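Local coordinates for protein Lys-gingipain W83 (Porphyromonas gingivalis, PDB 6I9A) that cleaves proteins after lysine as a secreted cysteine endopeptidase, and is represented here by its catalytic domain with the Ig-like domain that follows, bound to the inhibitor KYT-36, at residues Phe79-Asp85 with Met116-Ser122; Glu151-Ala157 with Tyr186-Tyr192; Tyr290-Asn296 with Ala339-Ile345; Ser398-Lys404 with Tyr434-Arg440. One frame throughout, in Å; residues are numbered along the deposited sequence. Where two conformers were deposited one is given.

Interaction 1: residues Phe79-Asp85 with Met116-Ser122; sequences FLALVGD and MYTFRMS. With CA (calcium ion), chain H.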
# COMPACT_ATOMS: atom_id res chain seq x y z
N PHE A 79 7.56 8.31 -0.07
CA PHE A 79 6.88 7.63 1.01
C PHE A 79 7.27 8.16 2.36
O PHE A 79 8.43 8.54 2.60
CB PHE A 79 7.23 6.13 1.04
CG PHE A 79 6.71 5.35 -0.15
CD1 PHE A 79 5.37 4.95 -0.21
CD2 PHE A 79 7.55 5.02 -1.22
CE1 PHE A 79 4.90 4.24 -1.33
CE2 PHE A 79 7.08 4.31 -2.31
CZ PHE A 79 5.75 3.97 -2.38
N LEU A 80 6.31 8.10 3.27
CA LEU A 80 6.47 8.33 4.70
C LEU A 80 6.02 7.07 5.42
O LEU A 80 4.85 6.75 5.40
CB LEU A 80 5.68 9.57 5.15
CG LEU A 80 5.63 9.79 6.66
CD1 LEU A 80 7.03 10.07 7.25
CD2 LEU A 80 4.68 10.94 7.00
N ALA A 81 6.97 6.37 6.07
CA ALA A 81 6.68 5.17 6.84
C ALA A 81 6.70 5.49 8.32
O ALA A 81 7.72 5.92 8.86
CB ALA A 81 7.71 4.10 6.54
N LEU A 82 5.57 5.36 8.99
CA LEU A 82 5.44 5.55 10.43
C LEU A 82 5.47 4.19 11.06
O LEU A 82 4.69 3.30 10.68
CB LEU A 82 4.11 6.28 10.76
CG LEU A 82 3.88 7.58 10.02
CD1 LEU A 82 2.47 8.12 10.34
CD2 LEU A 82 4.96 8.62 10.41
N VAL A 83 6.40 3.96 11.99
CA VAL A 83 6.57 2.64 12.61
C VAL A 83 6.27 2.74 14.10
O VAL A 83 7.01 3.39 14.84
CB VAL A 83 7.98 2.08 12.34
CG1 VAL A 83 8.11 0.69 12.95
CG2 VAL A 83 8.26 2.07 10.84
N GLY A 84 5.18 2.11 14.50
CA GLY A 84 4.71 2.16 15.88
C GLY A 84 3.23 2.46 15.96
O GLY A 84 2.60 2.90 14.99
N ASP A 85 2.69 2.19 17.13
CA ASP A 85 1.31 2.48 17.46
C ASP A 85 1.25 3.92 18.06
O ASP A 85 2.23 4.66 18.08
CB ASP A 85 0.75 1.39 18.38
CG ASP A 85 -0.78 1.23 18.39
OD1 ASP A 85 -1.50 2.18 17.96
OD2 ASP A 85 -1.26 0.15 18.81
N MET A 116 3.16 13.10 0.58
CA MET A 116 3.84 11.84 0.59
C MET A 116 2.84 10.71 0.76
O MET A 116 1.85 10.90 1.49
CB MET A 116 4.83 11.77 1.78
CG MET A 116 6.00 12.75 1.64
SD MET A 116 6.89 13.02 3.21
CE MET A 116 5.71 14.12 4.05
N TYR A 117 3.12 9.54 0.21
CA TYR A 117 2.33 8.35 0.49
C TYR A 117 2.68 7.83 1.85
O TYR A 117 3.83 7.43 2.09
CB TYR A 117 2.66 7.27 -0.54
CG TYR A 117 1.98 7.37 -1.89
CD1 TYR A 117 0.74 8.00 -2.04
CD2 TYR A 117 2.51 6.72 -3.00
CE1 TYR A 117 0.08 7.99 -3.27
CE2 TYR A 117 1.86 6.71 -4.23
CZ TYR A 117 0.63 7.34 -4.35
OH TYR A 117 -0.03 7.35 -5.56
N THR A 118 1.74 7.87 2.79
CA THR A 118 1.96 7.56 4.17
C THR A 118 1.31 6.28 4.57
O THR A 118 0.14 6.02 4.23
CB THR A 118 1.42 8.74 5.01
OG1 THR A 118 2.13 9.92 4.60
CG2 THR A 118 1.61 8.56 6.50
N PHE A 119 2.03 5.47 5.35
CA PHE A 119 1.48 4.23 5.89
C PHE A 119 2.04 4.05 7.27
O PHE A 119 3.09 4.60 7.61
CB PHE A 119 1.75 3.03 4.97
CG PHE A 119 3.23 2.80 4.70
CD1 PHE A 119 3.98 1.98 5.54
CD2 PHE A 119 3.84 3.33 3.55
CE1 PHE A 119 5.31 1.70 5.25
CE2 PHE A 119 5.18 3.07 3.30
CZ PHE A 119 5.89 2.25 4.13
N ARG A 120 1.36 3.22 8.06
CA ARG A 120 1.74 2.98 9.44
C ARG A 120 1.90 1.50 9.70
O ARG A 120 0.95 0.73 9.58
CB ARG A 120 0.73 3.61 10.41
CG ARG A 120 1.00 3.29 11.89
CD ARG A 120 -0.07 3.85 12.79
NE ARG A 120 -0.04 5.31 12.89
CZ ARG A 120 0.35 5.97 13.98
NH1 ARG A 120 0.95 5.32 15.00
NH2 ARG A 120 0.18 7.27 14.06
N MET A 121 3.13 1.09 10.05
CA MET A 121 3.45 -0.25 10.49
C MET A 121 3.17 -0.24 11.98
O MET A 121 4.07 0.02 12.79
CB MET A 121 4.92 -0.57 10.17
CG MET A 121 5.27 -0.38 8.69
SD MET A 121 4.86 -1.81 7.69
CE MET A 121 6.27 -2.68 7.99
N SER A 122 1.91 -0.44 12.36
CA SER A 122 1.52 -0.34 13.78
C SER A 122 1.78 -1.65 14.50
O SER A 122 1.20 -2.70 14.13
CB SER A 122 0.04 0.03 13.89
OG SER A 122 -0.22 0.07 15.29
CA CA H . -3.61 0.86 18.25
O HOH W 1 -3.46 2.37 20.15
O HOH W 2 -5.99 0.69 18.78
O HOH W 3 -3.77 -0.93 19.79
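A calcium site sits at the C-terminal end of this strand pair: Asp85 grips the calcium ion with both carboxylate oxygens, OD1 and OD2 each 2.5 Å from it, three waters, Phe254 and Glu263 completing the shell. Ser122, whose OG bonds to Glu263, lies beside Asp85, whose OD2 also bonds to Arg267 NH2. Leading up to the site, 79-83 and 117-121 run parallel as neighbours in the four-stranded parallel sheet of the peptidase domain, with 117-121 at its edge. The ladder goes Leu80 N to Tyr117 O (2.8 Å), Phe119 N to Leu80 O (3.1 Å), Leu82 N to Phe119 O (2.9 Å), Met121 N to Leu82 O (2.8 Å) and Gly84 N to Met121 O (2.9 Å). Phe119, with chi1 at p, swings its ring over Ala81, whose CA makes a CH-pi contact 4.2 Å from the ring centroid; Trp31 of helix 25-37 covers this face. On the other face, Arg120 NH1 donates to Gly84 O at 2.9 Å, while its NH2 forms a salt bridge with Asp102.

Interaction 2: residues Glu151-Ala157 with Tyr186-Tyr192; sequences EKVLLIA and YTDVYNY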
# COMPACT_ATOMS: atom_id res chain seq x y z
N GLU A 151 -3.68 -15.95 -7.84
CA GLU A 151 -4.67 -15.95 -8.91
C GLU A 151 -6.10 -15.98 -8.35
O GLU A 151 -7.05 -16.22 -9.11
CB GLU A 151 -4.44 -17.16 -9.84
CG GLU A 151 -3.01 -17.12 -10.42
CD GLU A 151 -2.71 -18.36 -11.26
OE1 GLU A 151 -2.38 -18.19 -12.46
OE2 GLU A 151 -2.80 -19.50 -10.72
N LYS A 152 -6.25 -15.70 -7.06
CA LYS A 152 -7.54 -15.84 -6.38
C LYS A 152 -7.84 -14.60 -5.55
O LYS A 152 -6.91 -14.02 -4.97
CB LYS A 152 -7.51 -17.09 -5.48
CG LYS A 152 -6.95 -18.32 -6.22
CD LYS A 152 -7.01 -19.57 -5.37
CE LYS A 152 -6.35 -20.74 -6.07
NZ LYS A 152 -6.22 -21.89 -5.16
N VAL A 153 -9.12 -14.21 -5.48
CA VAL A 153 -9.52 -13.03 -4.70
C VAL A 153 -10.83 -13.34 -4.01
O VAL A 153 -11.55 -14.27 -4.41
CB VAL A 153 -9.65 -11.73 -5.54
CG1 VAL A 153 -8.34 -11.38 -6.24
CG2 VAL A 153 -10.81 -11.79 -6.54
N LEU A 154 -11.14 -12.53 -2.97
CA LEU A 154 -12.40 -12.60 -2.23
C LEU A 154 -13.03 -11.22 -2.24
O LEU A 154 -12.42 -10.24 -1.80
CB LEU A 154 -12.14 -13.06 -0.80
CG LEU A 154 -13.39 -13.07 0.12
CD1 LEU A 154 -14.49 -14.02 -0.38
CD2 LEU A 154 -12.98 -13.39 1.54
N LEU A 155 -14.28 -11.15 -2.76
CA LEU A 155 -15.04 -9.88 -2.88
C LEU A 155 -16.39 -10.05 -2.23
O LEU A 155 -17.13 -11.01 -2.56
CB LEU A 155 -15.20 -9.56 -4.37
CG LEU A 155 -13.91 -9.45 -5.19
CD1 LEU A 155 -14.24 -9.26 -6.68
CD2 LEU A 155 -13.03 -8.26 -4.69
N ILE A 156 -16.73 -9.17 -1.29
CA ILE A 156 -17.99 -9.32 -0.55
C ILE A 156 -18.74 -8.00 -0.52
O ILE A 156 -18.20 -6.98 -0.02
CB ILE A 156 -17.67 -9.75 0.93
CG1 ILE A 156 -16.98 -11.15 0.93
CG2 ILE A 156 -18.98 -9.80 1.77
CD1 ILE A 156 -16.39 -11.48 2.28
N ALA A 157 -20.00 -8.04 -0.99
CA ALA A 157 -20.96 -6.97 -0.78
C ALA A 157 -21.76 -7.40 0.44
O ALA A 157 -22.65 -8.29 0.32
CB ALA A 157 -21.86 -6.77 -1.99
N TYR A 186 -7.29 -14.29 -13.17
CA TYR A 186 -7.82 -14.80 -11.91
C TYR A 186 -8.61 -16.06 -12.14
O TYR A 186 -9.63 -16.03 -12.86
CB TYR A 186 -8.69 -13.74 -11.20
CG TYR A 186 -7.84 -12.57 -10.74
CD1 TYR A 186 -7.15 -12.62 -9.54
CD2 TYR A 186 -7.81 -11.39 -11.47
CE1 TYR A 186 -6.38 -11.54 -9.10
CE2 TYR A 186 -7.06 -10.30 -11.03
CZ TYR A 186 -6.38 -10.36 -9.83
OH TYR A 186 -5.67 -9.26 -9.40
N THR A 187 -8.14 -17.16 -11.57
CA THR A 187 -8.78 -18.46 -11.72
C THR A 187 -9.94 -18.65 -10.77
O THR A 187 -10.80 -19.50 -11.03
CB THR A 187 -7.74 -19.58 -11.44
OG1 THR A 187 -7.23 -19.45 -10.12
CG2 THR A 187 -6.58 -19.54 -12.45
N ASP A 188 -9.96 -17.93 -9.64
CA ASP A 188 -10.98 -18.10 -8.61
C ASP A 188 -11.34 -16.75 -8.04
O ASP A 188 -10.54 -16.12 -7.34
CB ASP A 188 -10.47 -19.02 -7.50
CG ASP A 188 -10.10 -20.40 -8.01
OD1 ASP A 188 -8.94 -20.60 -8.42
OD2 ASP A 188 -10.99 -21.27 -8.10
N VAL A 189 -12.52 -16.27 -8.39
CA VAL A 189 -13.02 -14.99 -7.95
C VAL A 189 -14.15 -15.31 -6.99
O VAL A 189 -15.32 -15.46 -7.39
CB VAL A 189 -13.40 -14.09 -9.12
CG1 VAL A 189 -13.95 -12.77 -8.61
CG2 VAL A 189 -12.20 -13.86 -10.04
N TYR A 190 -13.80 -15.53 -5.73
CA TYR A 190 -14.81 -15.88 -4.72
C TYR A 190 -15.59 -14.62 -4.43
O TYR A 190 -15.00 -13.60 -4.06
CB TYR A 190 -14.15 -16.40 -3.46
CG TYR A 190 -13.14 -17.51 -3.65
CD1 TYR A 190 -13.54 -18.78 -4.09
CD2 TYR A 190 -11.80 -17.31 -3.35
CE1 TYR A 190 -12.61 -19.81 -4.22
CE2 TYR A 190 -10.88 -18.34 -3.42
CZ TYR A 190 -11.28 -19.58 -3.88
OH TYR A 190 -10.34 -20.59 -3.91
N ASN A 191 -16.90 -14.64 -4.63
CA ASN A 191 -17.69 -13.40 -4.47
C ASN A 191 -19.01 -13.73 -3.82
O ASN A 191 -19.66 -14.73 -4.16
CB ASN A 191 -17.87 -12.70 -5.83
CG ASN A 191 -18.70 -13.45 -6.83
OD1 ASN A 191 -19.88 -13.12 -7.02
ND2 ASN A 191 -18.13 -14.45 -7.51
N TYR A 192 -19.41 -12.87 -2.88
CA TYR A 192 -20.66 -13.02 -2.16
C TYR A 192 -21.39 -11.70 -2.27
O TYR A 192 -20.95 -10.68 -1.69
CB TYR A 192 -20.36 -13.38 -0.72
CG TYR A 192 -19.71 -14.74 -0.62
CD1 TYR A 192 -18.34 -14.90 -0.87
CD2 TYR A 192 -20.47 -15.89 -0.37
CE1 TYR A 192 -17.75 -16.16 -0.89
CE2 TYR A 192 -19.89 -17.15 -0.37
CZ TYR A 192 -18.52 -17.28 -0.61
OH TYR A 192 -17.93 -18.53 -0.62
O HOH W 4 -4.88 -20.75 -9.44
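Backbone hydrogen bonds do most of the work between strands 152-157 and 188-192, the two parallel strands of a beta-alpha-beta unit whose connecting helix is 163-178. Val153 N reaches Asp188 O at 3.0 Å, Tyr190 N returns to Val153 O at 2.9 Å, Leu155 N goes to Tyr190 O at 2.9 Å, Tyr192 N to Leu155 O at 3.0 Å, and Ala157 N closes the ladder on Tyr192 O at 2.9 Å. At the opening end the pattern loosens: Glu151 O takes two weak bonds, from Thr187 N at 2.9 Å and Asp188 N at 3.4 Å.

Apolar contacts lie on both faces. Val153 CG1 meets Tyr186 CE1 at 3.5 Å and Val153 CG2 meets Val189 CG1 at 3.9 Å, on the face where helix 163-178 packs against Leu155. Across the sheet, Leu154 CD1 lies 3.9 Å from both Tyr190 CB and Tyr192 CE1; His203 stacks on Tyr190 and bonds to the hydroxyl of Tyr192.

Polar side chains gather at the start. Water 4 donates to Glu151 OE2 (2.7 Å) and Thr187 OG1 (2.8 Å), and Thr187 OG1 donates to Asp188 OD1 at 2.7 Å. Lys152 NZ stays 4.4 Å from Asp188 OD1, beyond a salt bridge. Cohesion at this sheet edge therefore comes from main-chain bonds and apolar packing, with charge pairing contributing little direct contact.

Interaction 3: residues Tyr290-Asn296 with Ala339-Ile345; sequences YWSVGAN and AGNIGNI. With NA (sodium ion), chain F.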
# COMPACT_ATOMS: atom_id res chain seq x y z
N TYR A 290 -18.08 5.72 -4.94
CA TYR A 290 -17.18 6.40 -5.88
C TYR A 290 -15.74 5.96 -5.68
O TYR A 290 -15.01 5.77 -6.65
CB TYR A 290 -17.24 7.95 -5.70
CG TYR A 290 -18.65 8.50 -5.70
CD1 TYR A 290 -19.57 8.13 -6.68
CD2 TYR A 290 -19.05 9.44 -4.75
CE1 TYR A 290 -20.87 8.62 -6.66
CE2 TYR A 290 -20.34 9.96 -4.74
CZ TYR A 290 -21.24 9.55 -5.71
OH TYR A 290 -22.51 10.06 -5.69
N TRP A 291 -15.35 5.78 -4.40
CA TRP A 291 -13.98 5.34 -4.07
C TRP A 291 -13.59 4.13 -4.87
O TRP A 291 -12.53 4.10 -5.49
CB TRP A 291 -13.95 5.08 -2.57
CG TRP A 291 -12.61 5.01 -1.91
CD1 TRP A 291 -12.04 6.00 -1.17
CD2 TRP A 291 -11.74 3.87 -1.78
NE1 TRP A 291 -10.88 5.56 -0.59
CE2 TRP A 291 -10.68 4.24 -0.93
CE3 TRP A 291 -11.77 2.55 -2.27
CZ2 TRP A 291 -9.68 3.35 -0.52
CZ3 TRP A 291 -10.74 1.69 -1.93
CH2 TRP A 291 -9.72 2.07 -1.04
N SER A 292 -14.47 3.12 -4.91
CA SER A 292 -14.14 1.89 -5.63
C SER A 292 -14.35 1.94 -7.11
O SER A 292 -13.52 1.41 -7.86
CB SER A 292 -14.93 0.69 -5.10
OG SER A 292 -14.58 0.39 -3.75
N VAL A 293 -15.47 2.53 -7.60
CA VAL A 293 -15.87 2.46 -9.00
C VAL A 293 -15.47 3.67 -9.83
O VAL A 293 -15.26 3.55 -11.05
CB VAL A 293 -17.41 2.31 -9.00
CG1 VAL A 293 -18.03 2.58 -10.36
CG2 VAL A 293 -17.81 0.93 -8.50
N GLY A 294 -15.45 4.85 -9.18
CA GLY A 294 -15.26 6.13 -9.86
C GLY A 294 -16.46 7.01 -9.61
O GLY A 294 -17.55 6.56 -9.21
N ALA A 295 -16.24 8.32 -9.81
CA ALA A 295 -17.37 9.26 -9.75
C ALA A 295 -18.33 9.03 -10.92
O ALA A 295 -18.02 8.34 -11.90
CB ALA A 295 -16.85 10.69 -9.77
N ASN A 296 -19.51 9.67 -10.80
CA ASN A 296 -20.62 9.51 -11.80
C ASN A 296 -21.28 8.12 -11.68
O ASN A 296 -22.12 7.79 -12.50
CB ASN A 296 -20.27 9.83 -13.25
CG ASN A 296 -20.48 11.28 -13.57
OD1 ASN A 296 -21.39 11.93 -13.00
ND2 ASN A 296 -19.64 11.82 -14.46
N ALA A 339 -16.10 13.35 -7.36
CA ALA A 339 -17.56 13.31 -7.26
C ALA A 339 -18.11 14.64 -6.74
O ALA A 339 -19.08 15.18 -7.26
CB ALA A 339 -17.96 12.14 -6.37
N GLY A 340 -17.46 15.18 -5.69
CA GLY A 340 -17.87 16.48 -5.16
C GLY A 340 -17.66 17.59 -6.19
O GLY A 340 -18.50 18.48 -6.37
N ASN A 341 -16.52 17.55 -6.89
CA ASN A 341 -16.19 18.60 -7.86
C ASN A 341 -17.13 18.65 -9.04
O ASN A 341 -17.33 19.72 -9.62
CB ASN A 341 -14.78 18.40 -8.41
CG ASN A 341 -13.71 18.68 -7.41
OD1 ASN A 341 -13.96 19.30 -6.37
ND2 ASN A 341 -12.50 18.18 -7.64
N ILE A 342 -17.75 17.53 -9.37
CA ILE A 342 -18.62 17.48 -10.56
C ILE A 342 -20.10 17.55 -10.15
O ILE A 342 -20.95 17.54 -11.05
CB ILE A 342 -18.32 16.28 -11.50
CG1 ILE A 342 -18.72 14.95 -10.85
CG2 ILE A 342 -16.85 16.32 -11.94
CD1 ILE A 342 -18.49 13.72 -11.80
N GLY A 343 -20.38 17.63 -8.86
CA GLY A 343 -21.76 17.83 -8.40
C GLY A 343 -22.55 16.57 -8.16
O GLY A 343 -23.77 16.62 -8.06
N ASN A 344 -21.88 15.40 -8.08
CA ASN A 344 -22.60 14.20 -7.70
C ASN A 344 -23.11 14.27 -6.26
O ASN A 344 -22.65 15.10 -5.48
CB ASN A 344 -21.63 12.99 -7.74
CG ASN A 344 -21.12 12.57 -9.07
OD1 ASN A 344 -20.16 11.79 -9.11
ND2 ASN A 344 -21.74 13.00 -10.19
N ILE A 345 -24.04 13.39 -5.88
CA ILE A 345 -24.51 13.31 -4.48
C ILE A 345 -23.31 12.96 -3.61
O ILE A 345 -22.60 11.99 -3.89
CB ILE A 345 -25.59 12.21 -4.40
CG1 ILE A 345 -26.86 12.67 -5.13
CG2 ILE A 345 -25.92 11.86 -2.94
CD1 ILE A 345 -27.88 11.49 -5.29
NA NA F . -14.66 3.97 -13.27
O HOH W 5 -13.90 4.60 -15.50
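Two helix ends meet here in the peptidase domain: helix 285-293 runs out at Gly294, and helix 325-342 finishes in a Schellman motif at Gly343, where Gly343 N bonds to Gly340 O (3.2 Å) and Asn344 N to Ala339 O (2.9 Å). Tyr290, chi1 at m, lays its ring against the second helix. Ala339 CB sits over the ring face in a CH-pi contact 3.8 Å from the centroid, and the hydroxyl reaches past the helix end to donate to Ile345 O, with OH and O 2.6 Å apart. Ala295 adds its methyl from the exit of the first helix, CB lying 3.9 Å from Ala339 CB and 4.0 Å from CD1 of Ile342, which extends in chi2 t.

Asn344, its CA-to-CB bond toward 290-296, has chi1 m, which places OD1 where it accepts from Asn296 N at 2.8 Å. Asn296 has a positive phi of 72°, and its side chain bends back, chi1 -89°, to make the bonding with the Asn344 amide reciprocal. At Gly294, phi/psi of 120/160 would jam a CB against the preceding carbonyl oxygen and push it into the sodium ion. That ion is also held by Tyr174, Thr308, Ser309 and Asp314, and it binds Val293 O at 2.3 Å. The second bond of the asparagine pair is Asn344 ND2 donating to Asn296 OD1 at 3.0 Å.

Interaction 4: residues Ser398-Lys404 with Tyr434-Arg440; sequences SYVAISK and YDVVITR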
# COMPACT_ATOMS: atom_id res chain seq x y z
N SER A 398 11.35 -1.47 -15.86
CA SER A 398 11.90 -2.10 -14.68
C SER A 398 12.83 -1.18 -13.93
O SER A 398 13.52 -0.33 -14.54
CB SER A 398 12.71 -3.34 -15.08
OG SER A 398 11.88 -4.33 -15.69
N TYR A 399 12.88 -1.33 -12.62
CA TYR A 399 13.72 -0.52 -11.72
C TYR A 399 14.86 -1.39 -11.23
O TYR A 399 14.64 -2.46 -10.65
CB TYR A 399 12.84 -0.01 -10.59
CG TYR A 399 13.49 0.97 -9.64
CD1 TYR A 399 14.10 2.14 -10.11
CD2 TYR A 399 13.36 0.81 -8.26
CE1 TYR A 399 14.58 3.11 -9.22
CE2 TYR A 399 13.85 1.76 -7.37
CZ TYR A 399 14.44 2.91 -7.86
OH TYR A 399 14.86 3.86 -6.97
N VAL A 400 16.09 -0.90 -11.50
CA VAL A 400 17.31 -1.64 -11.18
C VAL A 400 18.04 -0.97 -10.05
O VAL A 400 18.26 0.25 -10.10
CB VAL A 400 18.19 -1.73 -12.45
CG1 VAL A 400 19.44 -2.56 -12.17
CG2 VAL A 400 17.42 -2.30 -13.65
N ALA A 401 18.51 -1.75 -9.08
CA ALA A 401 19.21 -1.21 -7.91
C ALA A 401 20.44 -2.01 -7.67
O ALA A 401 20.40 -3.25 -7.61
CB ALA A 401 18.31 -1.25 -6.66
N ILE A 402 21.57 -1.32 -7.41
CA ILE A 402 22.83 -1.94 -7.04
C ILE A 402 23.12 -1.57 -5.59
O ILE A 402 23.09 -0.39 -5.25
CB ILE A 402 23.97 -1.52 -7.97
CG1 ILE A 402 23.68 -1.96 -9.43
CG2 ILE A 402 25.32 -2.10 -7.47
CD1 ILE A 402 24.72 -1.44 -10.44
N SER A 403 23.42 -2.57 -4.75
CA SER A 403 23.65 -2.33 -3.33
C SER A 403 24.68 -3.32 -2.81
O SER A 403 25.07 -4.26 -3.49
CB SER A 403 22.33 -2.47 -2.55
OG SER A 403 21.87 -3.81 -2.54
N LYS A 404 25.11 -3.10 -1.56
CA LYS A 404 25.94 -4.06 -0.84
C LYS A 404 25.77 -3.84 0.65
O LYS A 404 25.71 -2.69 1.09
CB LYS A 404 27.42 -3.95 -1.25
CG LYS A 404 28.26 -5.17 -0.78
CD LYS A 404 29.69 -5.14 -1.32
CE LYS A 404 30.51 -3.97 -0.80
NZ LYS A 404 30.80 -4.10 0.65
N TYR A 434 28.32 -7.61 -5.04
CA TYR A 434 27.28 -6.59 -5.04
C TYR A 434 25.93 -7.14 -5.42
O TYR A 434 25.85 -7.93 -6.35
CB TYR A 434 27.70 -5.45 -5.99
CG TYR A 434 28.85 -4.65 -5.40
CD1 TYR A 434 30.15 -5.14 -5.43
CD2 TYR A 434 28.62 -3.45 -4.76
CE1 TYR A 434 31.20 -4.44 -4.84
CE2 TYR A 434 29.66 -2.73 -4.17
CZ TYR A 434 30.94 -3.26 -4.18
OH TYR A 434 31.95 -2.54 -3.56
N ASP A 435 24.90 -6.73 -4.70
CA ASP A 435 23.54 -7.18 -5.00
C ASP A 435 22.96 -6.34 -6.13
O ASP A 435 23.13 -5.13 -6.14
CB ASP A 435 22.68 -7.06 -3.71
CG ASP A 435 23.25 -7.90 -2.58
OD1 ASP A 435 23.68 -7.31 -1.55
OD2 ASP A 435 23.35 -9.13 -2.75
N VAL A 436 22.24 -7.00 -7.01
CA VAL A 436 21.54 -6.36 -8.11
C VAL A 436 20.13 -6.84 -8.04
O VAL A 436 19.88 -8.04 -8.12
CB VAL A 436 22.15 -6.67 -9.49
CG1 VAL A 436 21.39 -5.93 -10.59
CG2 VAL A 436 23.64 -6.30 -9.52
N VAL A 437 19.17 -5.92 -7.88
CA VAL A 437 17.74 -6.24 -7.75
C VAL A 437 17.02 -5.53 -8.85
O VAL A 437 17.25 -4.33 -9.09
CB VAL A 437 17.20 -5.89 -6.34
CG1 VAL A 437 15.68 -6.10 -6.27
CG2 VAL A 437 17.90 -6.75 -5.28
N ILE A 438 16.12 -6.26 -9.53
CA ILE A 438 15.30 -5.69 -10.59
C ILE A 438 13.85 -5.96 -10.28
O ILE A 438 13.48 -7.13 -10.07
CB ILE A 438 15.67 -6.24 -11.98
CG1 ILE A 438 17.21 -6.16 -12.23
CG2 ILE A 438 14.86 -5.53 -13.09
CD1 ILE A 438 17.64 -6.85 -13.60
N THR A 439 13.05 -4.90 -10.21
CA THR A 439 11.62 -5.05 -9.89
C THR A 439 10.80 -4.32 -10.93
O THR A 439 11.27 -3.41 -11.62
CB THR A 439 11.30 -4.48 -8.48
OG1 THR A 439 11.68 -3.10 -8.40
CG2 THR A 439 11.99 -5.26 -7.34
N ARG A 440 9.55 -4.74 -11.06
CA ARG A 440 8.61 -4.09 -11.94
C ARG A 440 7.22 -4.48 -11.49
O ARG A 440 7.01 -5.62 -11.07
CB ARG A 440 8.84 -4.52 -13.41
CG ARG A 440 7.97 -3.75 -14.41
CD ARG A 440 8.29 -4.14 -15.85
NE ARG A 440 7.28 -3.52 -16.71
CZ ARG A 440 7.10 -3.85 -17.98
NH1 ARG A 440 7.89 -4.76 -18.57
NH2 ARG A 440 6.12 -3.29 -18.68
O HOH W 6 14.36 -2.93 -7.82
O HOH W 7 22.73 -5.20 -0.18
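Strands 399-404 and 432-439 are neighbours in the antiparallel sheet of the C-terminal Ig-like domain, with Tyr399-Thr439, Ala401-Val437 and Ser403-Asp435 as hydrogen-bonded pairs; Ala401 N to Val437 O is 2.9 Å and Val437 N to Ala401 O 3.0 Å. The bumps of one face are Val400, Ile402, Val436 and Ile438. Val400 fits between two neighbours, its CG1 4.2 Å from Val436 CG1 and its CG2 4.1 Å from Ile438 CG1, while Ile402 CG1 approaches Val436 CG2 at 4.3 Å; Ile392 and Val422 pack onto this layer, building the domain's interior. On the other face Ala401, facing Val437 across the pair, is covered by Leu408 of strand 407-413. Two waters bridge the strands here: water 6 links Tyr399 O (2.9 Å) to Thr439 OG1 (2.7 Å), and water 7 links Ser403 OG (2.9 Å) to Asp435 OD1 (2.7 Å); OD2 of Asp435 bonds to Gln449. Lys404 ends the pair with a CH-pi contact, CD over the face of the Tyr434 ring 3.7 Å from its centroid.

In the fold
The four contacts follow one another along the chain without overlap. Interactions 1, 2 and 3 belong to the catalytic domain, interaction 4 to the separate Ig-like domain. Interaction 1 lies in the four-stranded parallel sheet; interaction 2 forms one edge of the six-stranded mixed sheet, their centres about 29 Å apart. Interaction 3 joins helix ends, about 25 Å from interaction 2 between centres; both come near the inhibitor-binding pocket, Ile345 and Ala157 each having a side chain within about 10 Å of the inhibitor. Interactions 3 and 4 lie on opposite sides of the chain's centre, about 40 Å apart between centres, so the Ig-like pair stands well away from the pocket, nearest to interaction 1 at about 24 Å between centres.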